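5-nitroimidazole antibiotic resistance protein (Bacteroides thetaiotaomicron, PDB 2FG9) binds flavin-adenine dinucleotide and is probably a split-barrel flavin-dependent oxidoreductase linked to 5-nitroimidazole antibiotic resistance. Local coordinates at residues Val120-Asp125 and Lys156-Pro161; Tyr67-Pro72 and His131-Ile136. All coordinates share one frame; numbering follows the deposited sequence.

Contact 1 of 2, residues Val120-Asp125 and Lys156-Pro161; sequences VEFIED and KVWKVP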
# COMPACT_ATOMS: atom_id res chain seq x y z
N VAL A 120 -5.31 31.95 -20.61
CA VAL A 120 -6.06 30.95 -21.34
C VAL A 120 -6.55 31.30 -22.76
O VAL A 120 -7.27 32.27 -22.95
CB VAL A 120 -7.33 30.59 -20.54
CG1 VAL A 120 -8.22 29.62 -21.34
CG2 VAL A 120 -6.95 29.98 -19.23
N GLU A 121 -6.12 30.50 -23.74
CA GLU A 121 -6.73 30.46 -25.07
C GLU A 121 -7.64 29.26 -25.16
O GLU A 121 -7.38 28.24 -24.55
CB GLU A 121 -5.66 30.32 -26.17
CG GLU A 121 -6.20 29.82 -27.53
CD GLU A 121 -5.14 29.69 -28.61
OE1 GLU A 121 -3.99 29.29 -28.30
OE2 GLU A 121 -5.48 29.98 -29.80
N PHE A 122 -8.71 29.38 -25.94
CA PHE A 122 -9.49 28.23 -26.36
C PHE A 122 -9.13 27.89 -27.77
O PHE A 122 -9.38 28.68 -28.69
CB PHE A 122 -10.98 28.50 -26.29
CG PHE A 122 -11.47 28.79 -24.88
CD1 PHE A 122 -11.18 27.94 -23.83
CD2 PHE A 122 -12.26 29.89 -24.63
CE1 PHE A 122 -11.63 28.20 -22.57
CE2 PHE A 122 -12.72 30.15 -23.35
CZ PHE A 122 -12.40 29.32 -22.33
N ILE A 123 -8.57 26.70 -27.95
CA ILE A 123 -8.07 26.26 -29.24
C ILE A 123 -9.27 25.99 -30.13
O ILE A 123 -10.20 25.30 -29.71
CB ILE A 123 -7.26 24.98 -29.08
CG1 ILE A 123 -6.01 25.24 -28.23
CG2 ILE A 123 -6.85 24.41 -30.39
CD1 ILE A 123 -5.38 23.94 -27.73
N GLU A 124 -9.26 26.55 -31.33
CA GLU A 124 -10.39 26.38 -32.23
C GLU A 124 -10.11 25.34 -33.28
O GLU A 124 -11.01 24.59 -33.62
CB GLU A 124 -10.78 27.70 -32.87
CG GLU A 124 -11.44 28.74 -31.88
N ASP A 125 -8.88 25.24 -33.79
CA ASP A 125 -8.63 24.30 -34.88
C ASP A 125 -8.87 22.89 -34.37
O ASP A 125 -8.41 22.51 -33.29
CB ASP A 125 -7.23 24.43 -35.48
CG ASP A 125 -6.94 23.36 -36.56
OD1 ASP A 125 -7.52 23.42 -37.66
OD2 ASP A 125 -6.14 22.44 -36.29
N LYS A 156 -14.25 22.44 -25.11
CA LYS A 156 -13.34 23.57 -25.18
C LYS A 156 -12.05 23.03 -24.67
O LYS A 156 -12.01 22.39 -23.63
CB LYS A 156 -13.79 24.76 -24.34
CG LYS A 156 -14.60 25.77 -25.14
CD LYS A 156 -14.97 26.93 -24.29
CE LYS A 156 -15.47 28.13 -25.10
NZ LYS A 156 -16.93 28.02 -25.28
N VAL A 157 -11.01 23.28 -25.45
CA VAL A 157 -9.69 22.88 -25.07
C VAL A 157 -8.87 24.12 -24.79
O VAL A 157 -8.66 24.96 -25.67
CB VAL A 157 -9.02 22.04 -26.17
CG1 VAL A 157 -7.71 21.49 -25.64
CG2 VAL A 157 -9.94 20.87 -26.59
N TRP A 158 -8.35 24.19 -23.56
CA TRP A 158 -7.69 25.36 -23.03
C TRP A 158 -6.22 25.20 -23.22
O TRP A 158 -5.67 24.17 -22.86
CB TRP A 158 -7.88 25.45 -21.54
CG TRP A 158 -9.25 25.47 -21.04
CD1 TRP A 158 -10.39 25.03 -21.65
CD2 TRP A 158 -9.63 25.91 -19.74
NE1 TRP A 158 -11.46 25.20 -20.81
CE2 TRP A 158 -11.02 25.73 -19.63
CE3 TRP A 158 -8.93 26.44 -18.66
CZ2 TRP A 158 -11.72 26.07 -18.48
CZ3 TRP A 158 -9.63 26.78 -17.53
CH2 TRP A 158 -11.01 26.60 -17.45
N LYS A 159 -5.57 26.21 -23.79
CA LYS A 159 -4.13 26.25 -23.88
C LYS A 159 -3.67 27.40 -23.02
O LYS A 159 -4.21 28.52 -23.10
CB LYS A 159 -3.68 26.47 -25.32
CG LYS A 159 -2.17 26.52 -25.53
CD LYS A 159 -1.91 26.66 -27.00
CE LYS A 159 -0.41 26.76 -27.28
NZ LYS A 159 -0.14 26.93 -28.74
N VAL A 160 -2.69 27.12 -22.18
CA VAL A 160 -2.19 28.10 -21.21
C VAL A 160 -0.68 28.07 -21.27
O VAL A 160 -0.03 27.28 -20.55
CB VAL A 160 -2.64 27.77 -19.78
CG1 VAL A 160 -2.21 28.88 -18.83
CG2 VAL A 160 -4.15 27.56 -19.71
N PRO A 161 -0.11 28.91 -22.14
CA PRO A 161 1.35 29.04 -22.10
C PRO A 161 1.71 29.61 -20.75
O PRO A 161 1.05 30.56 -20.29
CB PRO A 161 1.67 30.03 -23.23
CG PRO A 161 0.42 30.06 -24.13
CD PRO A 161 -0.73 29.76 -23.17
O HOH W 1 -11.49 25.36 -27.53
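E121 and K159 form an antiparallel hydrogen-bonded pair, E121 N to K159 O and K159 N to E121 O both 2.8 Å, in strands whose short axes run at 132° to each other. Next to it F122 and W158 make a non-hydrogen-bonded pair, and I123 N reaches V157 O at 2.9 Å. Beyond that bond the strands are bridged by water 1, which accepts from V157 N; its bond to I123 O is modelled very short and is less certain.

On the face bearing F122 and W158, the phenyl ring stands edge-on to the indole, planes at 73°, with F122 CE1 3.5 Å from W158 NE1. That NE1 is hydrogen-bonded to S70 OG, which fixes the indole edge. K156 lies over a face of F122: its CD sits 3.8 Å from the ring centroid, almost on the normal, a CH-pi contact. The lysine chain then turns at its last torsion (chi4 89°), and NZ bonds to P72 O; its cation-pi term with F122 is at most weak. V120 CG2 meets V160 CG2 at 3.7 Å.

On the other face I123 CD1 packs on V157 CG1 and K159 CB. Helix 75-82 covers F122 and W158, and helix 126-138 covers I123 and V157, an antiparallel pair inside the sheet with a helix on each face, consistent with the split barrel of the pyridoxamine 5'-phosphate oxidase family.

Contact 2 of 2, residues Tyr67-Pro72 and His131-Ile136; sequences YLHSGP and HALDII. With FAD (flavin-adenine dinucleotide), chain C; EDO (1,2-ethanediol), chain D.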
# COMPACT_ATOMS: atom_id res chain seq x y z
N TYR A 67 -2.48 22.31 -20.70
CA TYR A 67 -3.66 22.05 -21.50
C TYR A 67 -4.74 21.49 -20.59
O TYR A 67 -4.49 20.60 -19.78
CB TYR A 67 -3.35 21.03 -22.61
CG TYR A 67 -2.27 21.48 -23.55
CD1 TYR A 67 -2.56 22.30 -24.63
CD2 TYR A 67 -0.96 21.14 -23.31
CE1 TYR A 67 -1.53 22.75 -25.50
CE2 TYR A 67 0.04 21.54 -24.15
CZ TYR A 67 -0.24 22.36 -25.23
OH TYR A 67 0.82 22.71 -26.03
N LEU A 68 -5.94 22.01 -20.76
CA LEU A 68 -7.09 21.56 -20.06
C LEU A 68 -8.23 21.44 -21.05
O LEU A 68 -8.09 21.79 -22.23
CB LEU A 68 -7.45 22.52 -18.94
CG LEU A 68 -6.29 22.86 -18.00
CD1 LEU A 68 -5.68 24.14 -18.38
CD2 LEU A 68 -6.73 22.95 -16.54
N HIS A 69 -9.35 20.92 -20.57
CA HIS A 69 -10.53 20.82 -21.40
C HIS A 69 -11.74 20.84 -20.53
O HIS A 69 -11.64 20.52 -19.35
CB HIS A 69 -10.51 19.58 -22.31
CG HIS A 69 -10.37 18.29 -21.58
ND1 HIS A 69 -10.43 18.19 -20.21
CD2 HIS A 69 -10.20 17.02 -22.03
CE1 HIS A 69 -10.28 16.93 -19.85
NE2 HIS A 69 -10.14 16.20 -20.94
N SER A 70 -12.85 21.29 -21.11
CA SER A 70 -14.10 21.43 -20.41
C SER A 70 -15.24 21.42 -21.43
O SER A 70 -15.00 21.35 -22.64
CB SER A 70 -14.11 22.75 -19.62
OG SER A 70 -14.01 23.89 -20.47
N GLY A 71 -16.47 21.45 -20.94
CA GLY A 71 -17.62 21.70 -21.77
C GLY A 71 -17.46 23.10 -22.28
O GLY A 71 -16.59 23.83 -21.80
N PRO A 72 -18.29 23.48 -23.26
CA PRO A 72 -18.13 24.81 -23.86
C PRO A 72 -18.74 25.97 -23.05
O PRO A 72 -18.51 27.11 -23.41
CB PRO A 72 -18.82 24.66 -25.22
CG PRO A 72 -19.93 23.69 -24.93
CD PRO A 72 -19.38 22.72 -23.90
N HIS A 131 -4.58 17.20 -30.77
CA HIS A 131 -3.20 17.16 -30.31
C HIS A 131 -3.13 17.45 -28.82
O HIS A 131 -2.55 16.68 -28.05
CB HIS A 131 -2.36 18.18 -31.09
CG HIS A 131 -0.94 18.25 -30.62
ND1 HIS A 131 -0.09 17.16 -30.66
CD2 HIS A 131 -0.24 19.26 -30.03
CE1 HIS A 131 1.08 17.51 -30.15
NE2 HIS A 131 1.02 18.77 -29.77
N ALA A 132 -3.76 18.56 -28.43
CA ALA A 132 -3.82 18.98 -27.05
C ALA A 132 -4.55 17.98 -26.17
O ALA A 132 -4.12 17.71 -25.04
CB ALA A 132 -4.49 20.31 -26.95
N LEU A 133 -5.66 17.44 -26.67
CA LEU A 133 -6.39 16.43 -25.92
C LEU A 133 -5.50 15.22 -25.66
O LEU A 133 -5.58 14.63 -24.61
CB LEU A 133 -7.66 16.00 -26.63
CG LEU A 133 -8.82 16.97 -26.57
CD1 LEU A 133 -9.78 16.78 -27.70
CD2 LEU A 133 -9.52 16.85 -25.28
N ASP A 134 -4.62 14.92 -26.59
CA ASP A 134 -3.67 13.81 -26.43
C ASP A 134 -2.67 14.08 -25.31
O ASP A 134 -2.32 13.16 -24.57
CB ASP A 134 -2.90 13.55 -27.71
CG ASP A 134 -3.68 12.70 -28.69
OD1 ASP A 134 -4.79 12.21 -28.34
OD2 ASP A 134 -3.17 12.50 -29.82
N ILE A 135 -2.19 15.31 -25.22
CA ILE A 135 -1.27 15.70 -24.15
C ILE A 135 -1.97 15.52 -22.80
O ILE A 135 -1.38 15.05 -21.83
CB ILE A 135 -0.74 17.13 -24.35
CG1 ILE A 135 0.06 17.18 -25.64
CG2 ILE A 135 0.16 17.56 -23.18
CD1 ILE A 135 0.22 18.54 -26.19
N ILE A 136 -3.24 15.87 -22.75
CA ILE A 136 -3.97 15.75 -21.49
C ILE A 136 -4.12 14.26 -21.11
O ILE A 136 -3.89 13.89 -19.97
CB ILE A 136 -5.37 16.39 -21.53
CG1 ILE A 136 -5.29 17.89 -21.86
CG2 ILE A 136 -6.09 16.17 -20.19
CD1 ILE A 136 -6.63 18.53 -22.10
PA FAD C . -20.37 25.90 -12.91
O1A FAD C . -20.38 27.11 -13.84
O2A FAD C . -21.40 24.82 -13.17
O5B FAD C . -20.57 26.46 -11.41
C5B FAD C . -21.69 26.10 -10.64
C4B FAD C . -21.36 26.27 -9.16
O4B FAD C . -21.19 24.98 -8.56
C3B FAD C . -20.10 27.07 -8.83
O3B FAD C . -20.23 28.48 -8.86
C2B FAD C . -19.79 26.51 -7.45
O2B FAD C . -20.62 27.02 -6.42
C1B FAD C . -20.08 25.02 -7.67
N9A FAD C . -18.86 24.32 -8.17
C8A FAD C . -18.28 24.40 -9.40
N7A FAD C . -17.18 23.64 -9.42
C5A FAD C . -17.03 23.02 -8.22
C6A FAD C . -16.06 22.10 -7.71
N6A FAD C . -15.44 21.27 -8.56
N1A FAD C . -16.19 21.68 -6.40
C2A FAD C . -17.26 22.13 -5.62
N3A FAD C . -18.21 23.02 -6.10
C4A FAD C . -18.10 23.46 -7.40
N1 FAD C . -13.98 19.88 -15.19
C2 FAD C . -13.66 20.18 -16.50
O2 FAD C . -14.41 20.87 -17.20
N3 FAD C . -12.50 19.67 -17.04
C4 FAD C . -11.65 18.88 -16.26
O4 FAD C . -10.52 18.73 -16.66
C4X FAD C . -11.96 18.58 -14.94
N5 FAD C . -11.16 17.81 -14.11
C5X FAD C . -11.55 17.56 -12.77
C6 FAD C . -10.76 16.82 -11.94
C7 FAD C . -11.12 16.59 -10.62
C7M FAD C . -9.91 16.47 -9.75
C8 FAD C . -12.30 17.11 -10.13
C8M FAD C . -12.70 17.09 -8.70
C9 FAD C . -13.11 17.84 -10.94
C9A FAD C . -12.73 18.08 -12.25
N10 FAD C . -13.48 18.87 -13.09
C10 FAD C . -13.14 19.12 -14.40
C1' FAD C . -14.63 19.62 -12.56
C2' FAD C . -14.33 21.09 -12.67
O2' FAD C . -14.02 21.50 -11.34
C3' FAD C . -15.62 21.58 -13.36
O3' FAD C . -15.47 22.22 -14.62
C4' FAD C . -16.40 22.42 -12.41
O4' FAD C . -16.73 21.65 -11.25
C5' FAD C . -17.54 22.99 -13.28
O5' FAD C . -16.92 24.18 -13.73
P FAD C . -17.69 25.57 -13.92
O1P FAD C . -18.16 25.58 -15.39
O2P FAD C . -16.86 26.76 -13.52
O3P FAD C . -18.89 25.28 -12.90
C1 EDO D . -18.87 20.12 -17.36
O1 EDO D . -19.19 20.98 -16.26
C2 EDO D . -17.37 20.14 -17.64
O2 EDO D . -16.89 21.48 -17.82
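Y67 and H69 alternate with L68 along the strand and both direct their CB toward helix 131-136, whose axis passes 7.7 Å from the strand axis at 102°. No hydrogen bond joins the two segments; side-chain packing does.

The Y67 ring, with CG anti to its carbonyl carbon (chi1 -60°), lies between A132 and I135. A132 CB meets Y67 CD1 at 3.6 Å, I135 CD1 approaches Y67 CE2 equally closely as an off-centre CH-pi contact, and I136 CG1 packs against Y67 CB.

H69 takes the rarer first torsion, CG between the backbone N and the carbonyl carbon (chi1 57°). I136 CD1 then sits over one face of the imidazole, 4.0 Å from the centroid, and L133 CD2 comes in at the edge, 3.3 Å from H69 CD2. FAD O4 also lies at the ring edge, 3.6 Å from H69 ND1. H69 NE2 is buried here without a modelled partner. H69 O accepts a nearly straight hydrogen bond from FAD N3 at 2.6 Å, and M20 of the second subunit packs on H69.

Thus a strand crossed by a helix uses its backbone to read the pyrimidine edge of the isoalloxazine, in a flavin pocket built at a subunit interface, as in split-barrel flavoproteins.

Overall arrangement
Contacts 1 and 2 lie with centres 8 Å apart and share one sheet, in which strands 65-70 and 156-175 are neighbours. W158 N probably bonds to L68 O at 2.8 Å, tying segment 156-161 to segment 67-72. Strand 106-123 of contact 1 is followed in the chain by helix 126-138 of contact 2, and the segments of the two contacts alternate along the chain; A132 touches V157 as well as Y67. Contact 2 meets FAD directly through H69, whereas contact 1 stands one layer back, the W158 side chain about 6 Å from FAD. The second subunit completes the flavin pocket, supplying S113 and T166.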